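Local coordinates for protein aryl acylamidase (bacterium CSBL00001, PDB 4YJ6) that probably hydrolyses the amide bond of N-acylated aryl amines as an amidase signature enzyme, at residues A[281-284]-A[285-288]; A[378-381]-A[382-386]; A[30-33]-A[34-37]; A[64-68]-A[69-73]. One frame throughout, in Å; residues are numbered along the deposited sequence.

Contact 1: A[281-284]-A[285-288]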
ATOM      1  N   PRO A 281     -16.514 -13.842  -4.978  1.00 13.65           N
ATOM      2  CA  PRO A 281     -16.912 -13.704  -6.384  1.00 15.44           C
ATOM      3  C   PRO A 281     -15.877 -12.869  -7.120  1.00 16.09           C
ATOM      4  O   PRO A 281     -15.592 -11.770  -6.662  1.00 16.15           O
ATOM      5  CB  PRO A 281     -18.253 -12.992  -6.291  1.00 16.87           C
ATOM      6  CG  PRO A 281     -18.124 -12.111  -5.033  1.00 17.00           C
ATOM      7  CD  PRO A 281     -17.293 -12.978  -4.078  1.00 16.12           C
ATOM      8  N   VAL A 282     -15.284 -13.389  -8.190  1.00 14.60           N
ATOM      9  CA  VAL A 282     -14.201 -12.678  -8.863  1.00 15.15           C
ATOM     10  C   VAL A 282     -14.537 -12.526 -10.326  1.00 14.73           C
ATOM     11  O   VAL A 282     -14.940 -13.505 -10.969  1.00 15.21           O
ATOM     12  CB  VAL A 282     -12.872 -13.460  -8.740  1.00 16.46           C
ATOM     13  CG1 VAL A 282     -11.738 -12.771  -9.516  1.00 14.14           C
ATOM     14  CG2 VAL A 282     -12.532 -13.599  -7.245  1.00 13.41           C
ATOM     15  N   GLN A 283     -14.368 -11.326 -10.862  1.00 15.33           N
ATOM     16  CA  GLN A 283     -14.680 -11.107 -12.290  1.00 17.34           C
ATOM     17  C   GLN A 283     -13.931 -12.124 -13.163  1.00 18.64           C
ATOM     18  O   GLN A 283     -12.716 -12.358 -13.030  1.00 15.01           O
ATOM     19  CB  GLN A 283     -14.375  -9.646 -12.694  1.00 16.43           C
ATOM     20  CG  GLN A 283     -15.301  -8.674 -12.008  1.00 20.97           C
ATOM     21  CD  GLN A 283     -15.001  -7.221 -12.329  1.00 23.97           C
ATOM     22  OE1 GLN A 283     -13.895  -6.871 -12.804  1.00 22.19           O
ATOM     23  NE2 GLN A 283     -15.982  -6.361 -12.071  1.00 25.79           N
ATOM     24  N   GLN A 284     -14.654 -12.759 -14.082  1.00 16.99           N
ATOM     25  CA  GLN A 284     -14.062 -13.837 -14.835  1.00 17.18           C
ATOM     26  C   GLN A 284     -12.787 -13.422 -15.579  1.00 16.90           C
ATOM     27  O   GLN A 284     -11.844 -14.198 -15.672  1.00 15.19           O
ATOM     28  CB  GLN A 284     -15.099 -14.390 -15.844  1.00 18.57           C
ATOM     29  CG  GLN A 284     -14.604 -15.600 -16.547  1.00 22.14           C
ATOM     30  CD  GLN A 284     -14.369 -16.753 -15.590  1.00 27.77           C
ATOM     31  OE1 GLN A 284     -15.271 -17.145 -14.825  1.00 33.31           O
ATOM     32  NE2 GLN A 284     -13.171 -17.320 -15.632  1.00 28.02           N
ATOM     33  N   GLU A 285     -12.759 -12.207 -16.129  1.00 16.52           N
ATOM     34  CA  GLU A 285     -11.583 -11.759 -16.872  1.00 18.18           C
ATOM     35  C   GLU A 285     -10.315 -11.719 -15.987  1.00 17.42           C
ATOM     36  O   GLU A 285      -9.197 -11.958 -16.453  1.00 15.33           O
ATOM     37  CB  GLU A 285     -11.804 -10.364 -17.481  1.00 19.94           C
ATOM     38  CG  GLU A 285     -12.942 -10.316 -18.492  1.00 23.73           C
ATOM     39  CD  GLU A 285     -14.338 -10.160 -17.866  1.00 27.35           C
ATOM     40  OE1 GLU A 285     -14.503  -9.988 -16.618  1.00 24.54           O
ATOM     41  OE2 GLU A 285     -15.309 -10.201 -18.661  1.00 35.77           O
ATOM     42  N   ILE A 286     -10.526 -11.393 -14.731  1.00 16.64           N
ATOM     43  CA  ILE A 286      -9.422 -11.364 -13.759  1.00 14.17           C
ATOM     44  C   ILE A 286      -8.982 -12.799 -13.461  1.00 14.27           C
ATOM     45  O   ILE A 286      -7.793 -13.120 -13.520  1.00 14.14           O
ATOM     46  CB  ILE A 286      -9.845 -10.664 -12.484  1.00 16.65           C
ATOM     47  CG1 ILE A 286      -9.936  -9.147 -12.735  1.00 16.06           C
ATOM     48  CG2 ILE A 286      -8.810 -10.965 -11.324  1.00 13.91           C
ATOM     49  CD1 ILE A 286     -10.495  -8.366 -11.532  1.00 15.98           C
ATOM     50  N   GLN A 287      -9.946 -13.693 -13.226  1.00 14.53           N
ATOM     51  CA  GLN A 287      -9.588 -15.103 -13.047  1.00 15.22           C
ATOM     52  C   GLN A 287      -8.754 -15.626 -14.218  1.00 17.46           C
ATOM     53  O   GLN A 287      -7.727 -16.287 -14.033  1.00 16.23           O
ATOM     54  CB  GLN A 287     -10.822 -15.973 -12.884  1.00 14.10           C
ATOM     55  CG  GLN A 287     -11.682 -15.616 -11.705  1.00 16.11           C
ATOM     56  CD  GLN A 287     -12.734 -16.691 -11.417  1.00 18.22           C
ATOM     57  OE1 GLN A 287     -12.438 -17.889 -11.445  1.00 20.20           O
ATOM     58  NE2 GLN A 287     -13.969 -16.255 -11.161  1.00 19.36           N
ATOM     59  N   ASP A 288      -9.200 -15.354 -15.439  1.00 16.75           N
ATOM     60  CA  ASP A 288      -8.462 -15.844 -16.589  1.00 17.88           C
ATOM     61  C   ASP A 288      -7.056 -15.284 -16.695  1.00 17.26           C
ATOM     62  O   ASP A 288      -6.107 -15.996 -17.079  1.00 17.64           O
ATOM     63  CB  ASP A 288      -9.217 -15.517 -17.897  1.00 19.90           C
ATOM     64  CG  ASP A 288     -10.544 -16.251 -18.010  1.00 26.42           C
ATOM     65  OD1 ASP A 288     -10.782 -17.219 -17.245  1.00 23.07           O
ATOM     66  OD2 ASP A 288     -11.346 -15.836 -18.882  1.00 25.95           O
TER
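E285, second residue of helix 284-299, follows the N-cap residue Q283, and the bend at chi2 (83°) folds its carboxylate back, leaving OE1 3.9 Å from Q283 CB. Beyond the segments, E285 also touches I451 of strand 443-451. I286 follows on the buried side. Its CG2 lies 3.9 Å from CG1 of V282, the two side chains crossing at about a right angle, while its N makes a weak bond to Q283 O. Q287 reaches farthest back. Its backbone N binds Q283 O, and its extended side chain runs over V282, with CG 3.6 Å from V282 CG1. At the end of this chain NE2 donates to V282 O at 2.9 Å. The bond is straight, 166° at the hydrogen, and the acceptor lies in the amide plane of Q287; the same carbonyl also receives ND2 of N420. With an alanine at Q287, V282 O is likely to lose its NE2 donor and V282 CG1 the methylene packed on it. D288 closes the turn. Its N bonds to Q284 O, and its OD1 accepts NE2 of Q284 at 2.9 Å, approached from above the carboxylate plane. Q284 gets there because CG stands anti to its N (chi1 -174°) and the chain then bends at chi2. The first turn is thus fastened by two side-chain amides, one tying it to the incoming loop and one linking neutral Q284 to an acidic group whose negative charge, near the helix N-terminus, is likely to suit the helix dipole.

Contact 2: A[378-381]-A[382-386]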
ATOM      1  N   ARG A 378     -10.581 -14.909  12.657  1.00 11.12           N
ATOM      2  CA  ARG A 378      -9.238 -14.565  12.250  1.00  9.70           C
ATOM      3  C   ARG A 378      -8.295 -15.761  12.403  1.00 10.42           C
ATOM      4  O   ARG A 378      -7.473 -16.032  11.525  1.00 10.24           O
ATOM      5  CB  ARG A 378      -8.738 -13.370  13.105  1.00 13.20           C
ATOM      6  CG  ARG A 378      -7.372 -12.862  12.673  1.00 12.57           C
ATOM      7  CD  ARG A 378      -6.940 -11.731  13.575  1.00 14.30           C
ATOM      8  NE  ARG A 378      -5.652 -11.186  13.147  1.00 11.69           N
ATOM      9  CZ  ARG A 378      -5.055 -10.185  13.766  1.00 16.48           C
ATOM     10  NH1 ARG A 378      -5.670  -9.601  14.785  1.00 14.83           N
ATOM     11  NH2 ARG A 378      -3.877  -9.742  13.334  1.00 14.32           N
ATOM     12  N   THR A 379      -8.425 -16.464  13.520  1.00 10.73           N
ATOM     13  CA  THR A 379      -7.590 -17.640  13.791  1.00 11.07           C
ATOM     14  C   THR A 379      -7.810 -18.686  12.699  1.00 12.10           C
ATOM     15  O   THR A 379      -6.885 -19.272  12.175  1.00 10.68           O
ATOM     16  CB  THR A 379      -7.948 -18.268  15.155  1.00 14.78           C
ATOM     17  OG1 THR A 379      -7.689 -17.328  16.213  1.00 11.45           O
ATOM     18  CG2 THR A 379      -7.130 -19.558  15.378  1.00 13.37           C
ATOM     19  N   THR A 380      -9.068 -18.888  12.339  1.00 11.09           N
ATOM     20  CA  THR A 380      -9.429 -19.871  11.324  1.00 11.66           C
ATOM     21  C   THR A 380      -8.781 -19.530   9.981  1.00 11.14           C
ATOM     22  O   THR A 380      -8.235 -20.406   9.285  1.00 13.03           O
ATOM     23  CB  THR A 380     -10.955 -19.952  11.193  1.00 13.46           C
ATOM     24  OG1 THR A 380     -11.498 -20.325  12.473  1.00 15.28           O
ATOM     25  CG2 THR A 380     -11.345 -21.047  10.171  1.00 13.19           C
ATOM     26  N   VAL A 381      -8.839 -18.250   9.610  1.00 11.24           N
ATOM     27  CA  VAL A 381      -8.212 -17.832   8.360  1.00 12.59           C
ATOM     28  C   VAL A 381      -6.705 -18.011   8.396  1.00 11.25           C
ATOM     29  O   VAL A 381      -6.119 -18.488   7.436  1.00 11.94           O
ATOM     30  CB  VAL A 381      -8.570 -16.388   8.033  1.00 12.02           C
ATOM     31  CG1 VAL A 381      -7.707 -15.832   6.843  1.00 12.13           C
ATOM     32  CG2 VAL A 381     -10.082 -16.356   7.748  1.00 13.59           C
ATOM     33  N   PHE A 382      -6.087 -17.586   9.499  1.00 10.53           N
ATOM     34  CA  PHE A 382      -4.671 -17.814   9.739  1.00 11.93           C
ATOM     35  C   PHE A 382      -4.339 -19.291   9.555  1.00 11.01           C
ATOM     36  O   PHE A 382      -3.386 -19.614   8.855  1.00 11.21           O
ATOM     37  CB  PHE A 382      -4.389 -17.298  11.158  1.00 11.01           C
ATOM     38  CG  PHE A 382      -3.045 -17.657  11.740  1.00 11.18           C
ATOM     39  CD1 PHE A 382      -1.872 -17.078  11.277  1.00 11.32           C
ATOM     40  CD2 PHE A 382      -2.979 -18.473  12.871  1.00 10.83           C
ATOM     41  CE1 PHE A 382      -0.628 -17.359  11.914  1.00 10.91           C
ATOM     42  CE2 PHE A 382      -1.748 -18.745  13.522  1.00 12.35           C
ATOM     43  CZ  PHE A 382      -0.569 -18.177  13.037  1.00 11.93           C
ATOM     44  N   ASP A 383      -5.136 -20.190  10.138  1.00 10.18           N
ATOM     45  CA  ASP A 383      -4.783 -21.606  10.069  1.00 12.59           C
ATOM     46  C   ASP A 383      -5.027 -22.145   8.648  1.00 12.64           C
ATOM     47  O   ASP A 383      -4.330 -23.060   8.206  1.00 12.66           O
ATOM     48  CB  ASP A 383      -5.583 -22.417  11.102  1.00 12.75           C
ATOM     49  CG  ASP A 383      -4.908 -22.451  12.463  1.00 16.44           C
ATOM     50  OD1 ASP A 383      -3.693 -22.190  12.530  1.00 15.50           O
ATOM     51  OD2 ASP A 383      -5.602 -22.727  13.448  1.00 15.28           O
ATOM     52  N   CYS A 384      -5.967 -21.548   7.910  1.00 11.66           N
ATOM     53  CA  CYS A 384      -6.185 -21.981   6.518  1.00 12.51           C
ATOM     54  C   CYS A 384      -4.980 -21.587   5.684  1.00 13.92           C
ATOM     55  O   CYS A 384      -4.513 -22.343   4.856  1.00 13.58           O
ATOM     56  CB  CYS A 384      -7.444 -21.363   5.921  1.00 11.37           C
ATOM     57  SG  CYS A 384      -9.001 -22.058   6.612  1.00 15.13           S
HETATM   58  N   MSE A 385      -4.445 -20.395   5.931  1.00 11.03           N
HETATM   59  CA  MSE A 385      -3.210 -20.006   5.243  1.00 13.44           C
HETATM   60  C   MSE A 385      -2.072 -20.943   5.614  1.00 12.05           C
HETATM   61  O   MSE A 385      -1.302 -21.393   4.747  1.00 13.61           O
HETATM   62  CB  MSE A 385      -2.793 -18.606   5.660  1.00 14.76           C
HETATM   63  CG  MSE A 385      -3.598 -17.582   5.027  1.00 19.03           C
HETATM   64 SE   MSE A 385      -3.089 -17.475   3.121  1.00 35.94          SE
HETATM   65  CE  MSE A 385      -4.389 -16.058   2.737  1.00 19.13           C
ATOM     66  N   ASN A 386      -1.952 -21.233   6.902  1.00 12.03           N
ATOM     67  CA  ASN A 386      -0.873 -22.089   7.368  1.00 12.39           C
ATOM     68  C   ASN A 386      -0.964 -23.487   6.724  1.00 13.11           C
ATOM     69  O   ASN A 386       0.052 -24.115   6.466  1.00 12.32           O
ATOM     70  CB  ASN A 386      -0.917 -22.249   8.893  1.00 14.84           C
ATOM     71  CG  ASN A 386      -0.390 -21.009   9.631  1.00 15.27           C
ATOM     72  OD1 ASN A 386      -0.842 -20.682  10.746  1.00 19.64           O
ATOM     73  ND2 ASN A 386       0.510 -20.319   9.010  1.00 11.05           N
TER
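F382 sits one turn beyond R378 and T379 in helix 368-389, and its side chain leaves the backbone close to both their carbonyls. CB lies 3.3 Å from T379 O and 3.4 Å from R378 O. CG is turned anti to the backbone N (chi1 169°), which swings the ring outward, away from the preceding turn, and this atom is still 4.2 Å from T379 O. Farther out, CD2 keeps the same oxygen at 4.0 Å, so that T379 O stands at the ring edge, near its plane. One ring face receives OD1 of N386 from the following turn, 3.3 Å above the plane and over the centre. The backbone beneath is regular: F382 N donates to R378 O, D383 N to T379 O, C384 N to T380 O and M385 N to V381 O.

Beside the ring, T379 and D383 run alongside each other and point the same way, with CG2 of T379 4.0 Å from OD2 of D383. The threonine hydroxyl is engaged elsewhere, with Q375 O, just as that of T380 bonds to L376 O. On the inner side, CG of M385, a selenomethionine, reaches 3.6 Å from V381 O. Both residues pack against L435 of helix 434-439, while R378 turns to F438 O and to a cation-pi contact with Y221.

Four main-chain bonds run across this turn, and the side chains add carbon-to-oxygen contacts at van der Waals range. The chemistry implies a helix whose buried apolar residues and arginine serve the neighbouring elements, whereas its threonine hydroxyls are satisfied by carbonyls of the preceding turn.

Contact 3: A[30-33]-A[34-37]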
ATOM      1  N   VAL A  30      17.240  17.245  -8.478  1.00 13.21           N
ATOM      2  CA  VAL A  30      16.225  16.198  -8.313  1.00 13.80           C
ATOM      3  C   VAL A  30      14.961  16.816  -7.716  1.00 13.93           C
ATOM      4  O   VAL A  30      13.855  16.557  -8.173  1.00 14.55           O
ATOM      5  CB  VAL A  30      16.708  15.074  -7.393  1.00 12.94           C
ATOM      6  CG1 VAL A  30      15.524  14.106  -7.163  1.00 14.53           C
ATOM      7  CG2 VAL A  30      17.900  14.329  -8.028  1.00 14.74           C
ATOM      8  N   VAL A  31      15.113  17.644  -6.685  1.00 13.10           N
ATOM      9  CA  VAL A  31      13.921  18.221  -6.039  1.00 12.63           C
ATOM     10  C   VAL A  31      13.175  19.150  -7.006  1.00 15.08           C
ATOM     11  O   VAL A  31      11.959  19.051  -7.146  1.00 14.93           O
ATOM     12  CB  VAL A  31      14.309  18.974  -4.778  1.00 11.61           C
ATOM     13  CG1 VAL A  31      13.164  19.823  -4.244  1.00 11.94           C
ATOM     14  CG2 VAL A  31      14.830  17.960  -3.725  1.00 14.48           C
ATOM     15  N   GLU A  32      13.886  20.064  -7.680  1.00 14.47           N
ATOM     16  CA  GLU A  32      13.166  21.030  -8.532  1.00 14.35           C
ATOM     17  C   GLU A  32      12.497  20.332  -9.708  1.00 16.79           C
ATOM     18  O   GLU A  32      11.395  20.680 -10.101  1.00 16.06           O
ATOM     19  CB  GLU A  32      14.112  22.130  -9.045  1.00 16.78           C
ATOM     20  CG  GLU A  32      14.802  22.928  -7.950  1.00 17.54           C
ATOM     21  CD  GLU A  32      13.843  23.725  -7.036  1.00 17.67           C
ATOM     22  OE1 GLU A  32      12.647  23.920  -7.369  1.00 17.48           O
ATOM     23  OE2 GLU A  32      14.335  24.177  -5.962  1.00 18.73           O
ATOM     24  N   SER A  33      13.160  19.324 -10.263  1.00 15.25           N
ATOM     25  CA  SER A  33      12.599  18.585 -11.389  1.00 16.50           C
ATOM     26  C   SER A  33      11.409  17.733 -10.962  1.00 16.92           C
ATOM     27  O   SER A  33      10.481  17.533 -11.750  1.00 16.91           O
ATOM     28  CB  SER A  33      13.655  17.697 -12.028  1.00 17.75           C
ATOM     29  OG  SER A  33      14.690  18.477 -12.612  1.00 26.75           O
ATOM     30  N   THR A  34      11.432  17.237  -9.731  1.00 15.36           N
ATOM     31  CA  THR A  34      10.299  16.449  -9.228  1.00 15.27           C
ATOM     32  C   THR A  34       9.127  17.394  -8.978  1.00 15.55           C
ATOM     33  O   THR A  34       7.981  17.079  -9.257  1.00 14.75           O
ATOM     34  CB  THR A  34      10.651  15.687  -7.933  1.00 13.44           C
ATOM     35  OG1 THR A  34      11.719  14.776  -8.215  1.00 15.27           O
ATOM     36  CG2 THR A  34       9.441  14.858  -7.430  1.00 14.62           C
ATOM     37  N   ILE A  35       9.432  18.578  -8.466  1.00 14.99           N
ATOM     38  CA  ILE A  35       8.407  19.576  -8.214  1.00 13.66           C
ATOM     39  C   ILE A  35       7.743  19.927  -9.549  1.00 15.48           C
ATOM     40  O   ILE A  35       6.524  20.037  -9.635  1.00 15.05           O
ATOM     41  CB  ILE A  35       9.014  20.827  -7.536  1.00 14.55           C
ATOM     42  CG1 ILE A  35       9.313  20.526  -6.065  1.00 13.40           C
ATOM     43  CG2 ILE A  35       8.068  22.051  -7.628  1.00 15.16           C
ATOM     44  CD1 ILE A  35      10.191  21.626  -5.336  1.00 15.24           C
ATOM     45  N   ASP A  36       8.550  20.082 -10.589  1.00 15.59           N
ATOM     46  CA  ASP A  36       8.004  20.410 -11.896  1.00 18.31           C
ATOM     47  C   ASP A  36       7.006  19.338 -12.334  1.00 19.50           C
ATOM     48  O   ASP A  36       5.920  19.662 -12.848  1.00 18.51           O
ATOM     49  CB  ASP A  36       9.099  20.509 -12.951  1.00 20.41           C
ATOM     50  CG  ASP A  36       9.997  21.721 -12.771  1.00 22.18           C
ATOM     51  OD1 ASP A  36       9.588  22.679 -12.073  1.00 22.33           O
ATOM     52  OD2 ASP A  36      11.114  21.685 -13.347  1.00 24.40           O
ATOM     53  N   LEU A  37       7.369  18.065 -12.138  1.00 17.86           N
ATOM     54  CA  LEU A  37       6.478  16.957 -12.525  1.00 17.03           C
ATOM     55  C   LEU A  37       5.185  16.969 -11.707  1.00 16.16           C
ATOM     56  O   LEU A  37       4.112  16.727 -12.246  1.00 17.49           O
ATOM     57  CB  LEU A  37       7.177  15.593 -12.351  1.00 15.37           C
ATOM     58  CG  LEU A  37       8.273  15.292 -13.357  1.00 17.39           C
ATOM     59  CD1 LEU A  37       8.984  14.011 -12.978  1.00 18.33           C
ATOM     60  CD2 LEU A  37       7.690  15.165 -14.778  1.00 19.57           C
TER
HETATM   61  O   HOH W   1      10.915  23.665  -9.571  1.00 19.47           O
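V31 lies alongside I35 one turn later, both side chains pointing the same way, and its CG1 meets CD1 of the isoleucine at 3.6 Å. The first torsion of I35 (chi1 -75°) brings CG1 beside its own backbone N and back along the helix, where it rests 3.2 Å from V31 O. Besides touching V31 CG1, the terminal CD1 also lies 3.9 Å from E32 OE1.

T34 makes the polar counterpart of this pair. Its hydroxyl OG1 donates to V30 O at 2.8 Å, and the backbone N of T34 donates to that oxygen too, at 3.0 Å; the two donors come from opposite faces of the carbonyl plane. V30 O is thus gripped twice, and the OG1 bond is consistent with a buried hydroxyl held back along its own helix (chi1 -61°). S33 OG likewise bonds to a carbonyl of the preceding turn, E29 O.

On the more exposed side, E32 and D36 do not touch through their charged atoms, which stay 5.7 Å apart between OE1 and OD1. A water bridges them, hydrogen-bonded to E32 OE1 at 2.8 Å and to D36 OD1 at 3.0 Å. E32 also forms a salt bridge with R57 of helix 53-69, which probably offsets the like charge of the aspartate.

Around these residues, V31 packs on A56 and A60 of helix 53-69, I35 on Y53 and R57 of the same helix, and T34 on L128 and P80. This is the pattern of a largely buried helix, with E32 and D36 on its more exposed side, packed on helix 53-69 and on strands 80-84 and 126-131.

Contact 4: A[64-68]-A[69-73]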
ATOM      1  N   GLU A  64      23.593  17.953  -0.739  1.00 13.75           N
ATOM      2  CA  GLU A  64      24.534  18.364  -1.774  1.00 13.57           C
ATOM      3  C   GLU A  64      25.869  18.734  -1.131  1.00 14.07           C
ATOM      4  O   GLU A  64      26.936  18.340  -1.638  1.00 13.59           O
ATOM      5  CB  GLU A  64      23.976  19.537  -2.559  1.00 14.37           C
ATOM      6  CG  GLU A  64      24.983  20.103  -3.590  1.00 16.10           C
ATOM      7  CD  GLU A  64      24.486  21.381  -4.223  1.00 22.00           C
ATOM      8  OE1 GLU A  64      24.015  21.338  -5.381  1.00 22.72           O
ATOM      9  OE2 GLU A  64      24.565  22.444  -3.556  1.00 25.52           O
ATOM     10  N   ARG A  65      25.820  19.461  -0.009  1.00 12.47           N
ATOM     11  CA  ARG A  65      27.077  19.835   0.649  1.00 15.51           C
ATOM     12  C   ARG A  65      27.849  18.600   1.113  1.00 16.05           C
ATOM     13  O   ARG A  65      29.053  18.507   0.909  1.00 16.49           O
ATOM     14  CB  ARG A  65      26.828  20.782   1.814  1.00 12.93           C
ATOM     15  CG  ARG A  65      28.142  21.366   2.377  1.00 17.70           C
ATOM     16  CD  ARG A  65      27.976  21.937   3.828  1.00 16.82           C
ATOM     17  NE  ARG A  65      27.549  20.894   4.755  1.00 14.84           N
ATOM     18  CZ  ARG A  65      28.340  19.938   5.236  1.00 17.45           C
ATOM     19  NH1 ARG A  65      29.622  19.907   4.926  1.00 17.95           N
ATOM     20  NH2 ARG A  65      27.855  19.005   6.034  1.00 17.00           N
ATOM     21  N   ARG A  66      27.167  17.630   1.721  1.00 12.85           N
ATOM     22  CA  ARG A  66      27.834  16.419   2.157  1.00 14.51           C
ATOM     23  C   ARG A  66      28.444  15.649   0.980  1.00 15.92           C
ATOM     24  O   ARG A  66      29.561  15.148   1.083  1.00 16.87           O
ATOM     25  CB  ARG A  66      26.880  15.514   2.927  1.00 12.51           C
ATOM     26  CG  ARG A  66      26.571  16.065   4.328  1.00 14.49           C
ATOM     27  CD  ARG A  66      25.757  15.050   5.124  1.00 18.20           C
ATOM     28  NE  ARG A  66      24.330  15.155   4.829  1.00 15.15           N
ATOM     29  CZ  ARG A  66      23.520  14.136   4.541  1.00 17.37           C
ATOM     30  NH1 ARG A  66      23.976  12.874   4.452  1.00 16.23           N
ATOM     31  NH2 ARG A  66      22.230  14.396   4.342  1.00 16.27           N
ATOM     32  N   ILE A  67      27.712  15.555  -0.133  1.00 14.18           N
ATOM     33  CA  ILE A  67      28.240  14.867  -1.317  1.00 15.91           C
ATOM     34  C   ILE A  67      29.500  15.569  -1.827  1.00 19.77           C
ATOM     35  O   ILE A  67      30.497  14.922  -2.179  1.00 20.29           O
ATOM     36  CB  ILE A  67      27.178  14.849  -2.440  1.00 16.21           C
ATOM     37  CG1 ILE A  67      26.072  13.865  -2.052  1.00 14.41           C
ATOM     38  CG2 ILE A  67      27.815  14.508  -3.815  1.00 18.80           C
ATOM     39  CD1 ILE A  67      24.891  13.881  -3.031  1.00 17.77           C
HETATM   40  N   MSE A  68      29.455  16.892  -1.877  1.00 16.32           N
HETATM   41  CA  MSE A  68      30.594  17.642  -2.418  1.00 18.23           C
HETATM   42  C   MSE A  68      31.812  17.541  -1.500  1.00 23.77           C
HETATM   43  O   MSE A  68      32.945  17.505  -1.986  1.00 22.78           O
HETATM   44  CB  MSE A  68      30.211  19.104  -2.677  1.00 23.72           C
HETATM   45  CG  MSE A  68      29.196  19.200  -3.836  1.00 28.92           C
HETATM   46 SE   MSE A  68      29.555  18.014  -5.391  0.25 30.51          SE
HETATM   47  CE  MSE A  68      30.635  19.287  -6.383  1.00 39.40           C
ATOM     48  N   GLN A  69      31.579  17.420  -0.192  1.00 20.28           N
ATOM     49  CA  GLN A  69      32.678  17.329   0.774  1.00 21.59           C
ATOM     50  C   GLN A  69      33.074  15.906   1.095  1.00 20.89           C
ATOM     51  O   GLN A  69      33.978  15.682   1.903  1.00 23.11           O
ATOM     52  CB  GLN A  69      32.316  18.071   2.065  1.00 21.23           C
ATOM     53  CG  GLN A  69      31.915  19.499   1.810  1.00 27.10           C
ATOM     54  CD  GLN A  69      33.076  20.318   1.316  1.00 33.66           C
ATOM     55  OE1 GLN A  69      34.119  20.360   1.966  1.00 36.91           O
ATOM     56  NE2 GLN A  69      32.918  20.954   0.147  1.00 36.36           N
ATOM     57  N   GLY A  70      32.404  14.930   0.479  1.00 19.19           N
ATOM     58  CA  GLY A  70      32.725  13.531   0.703  1.00 20.59           C
ATOM     59  C   GLY A  70      32.382  12.999   2.078  1.00 21.36           C
ATOM     60  O   GLY A  70      33.007  12.063   2.559  1.00 23.11           O
ATOM     61  N   GLU A  71      31.381  13.600   2.719  1.00 17.31           N
ATOM     62  CA  GLU A  71      30.846  13.115   3.993  1.00 16.32           C
ATOM     63  C   GLU A  71      29.819  11.994   3.790  1.00 17.18           C
ATOM     64  O   GLU A  71      29.313  11.802   2.676  1.00 17.31           O
ATOM     65  CB  GLU A  71      30.211  14.287   4.743  1.00 18.04           C
ATOM     66  CG  GLU A  71      31.262  15.359   5.076  1.00 18.24           C
ATOM     67  CD  GLU A  71      30.659  16.603   5.715  1.00 21.80           C
ATOM     68  OE1 GLU A  71      29.504  16.554   6.152  1.00 19.60           O
ATOM     69  OE2 GLU A  71      31.352  17.635   5.782  1.00 24.76           O
ATOM     70  N   PRO A  72      29.532  11.230   4.842  1.00 17.18           N
ATOM     71  CA  PRO A  72      28.668  10.049   4.645  1.00 19.05           C
ATOM     72  C   PRO A  72      27.263  10.416   4.216  1.00 18.64           C
ATOM     73  O   PRO A  72      26.674  11.400   4.693  1.00 15.67           O
ATOM     74  CB  PRO A  72      28.659   9.378   6.027  1.00 20.48           C
ATOM     75  CG  PRO A  72      29.977   9.817   6.641  1.00 21.27           C
ATOM     76  CD  PRO A  72      30.124  11.248   6.195  1.00 22.86           C
ATOM     77  N   VAL A  73      26.744   9.634   3.273  1.00 16.24           N
ATOM     78  CA  VAL A  73      25.376   9.835   2.822  1.00 16.19           C
ATOM     79  C   VAL A  73      24.671   8.472   2.823  1.00 15.34           C
ATOM     80  O   VAL A  73      25.310   7.416   2.856  1.00 16.47           O
ATOM     81  CB  VAL A  73      25.285  10.503   1.423  1.00 16.55           C
ATOM     82  CG1 VAL A  73      25.948  11.916   1.454  1.00 14.45           C
ATOM     83  CG2 VAL A  73      25.926   9.640   0.348  1.00 16.93           C
TER
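A Schellman motif ends helix 53-69, with G70 in the positive-phi position (phi 69°) that glycine takes most readily. E71 N donates to R66 O at 2.9 Å, and G70 N makes a weak bond to I67 O, so the chain turns back over the last turn. This return sets E71 beside R65. The arginine bends at chi3 and grips the carboxylate end-on, NH1 to OE2 and NH2 to OE1, each at 3.0 Å. The first bond is nearly straight, 172° at the hydrogen, and OE2 lies in the guanidinium plane, although the two flat groups are turned 52° apart. A glutamine in place of E71 would probably lose the charge pairing and leave R65 without its carboxylate mate. R66 crosses E71 at about a right angle: its CG lies 3.5 Å from E71 OE1, and its NH1 donates to P72 O at 3.1 Å, in the carbonyl plane and on a lone pair. The same NH1 forms a salt bridge with D124, which probably helps to place it. CG1 of V73 lies 4.0 Å from CG1 of I67. Two neighbouring arginines thus hold the outgoing loop, R65 through charge and R66 through a backbone carbonyl.

Along the chain the order is contact 3, contact 4, contact 1 and contact 2, all within the amidase region of the protein. Contacts 3 and 4 lie on the same side of the chain's centre, their centres about 21 Å apart, on the neighbouring helices 27-45 and 53-69. Contacts 1 and 2, centres about 24 Å apart, belong to helices 284-299 and 368-389. Contact 1 touches strand 443-451 of the eight-stranded mixed sheet, whereas contact 3 packs against strands of the three-stranded sheet. Centres of contacts 1 and 4 are about 52 Å apart, on opposite sides of the chain's centre. These short-range contacts are thus spread over four helices at distant parts of one chain.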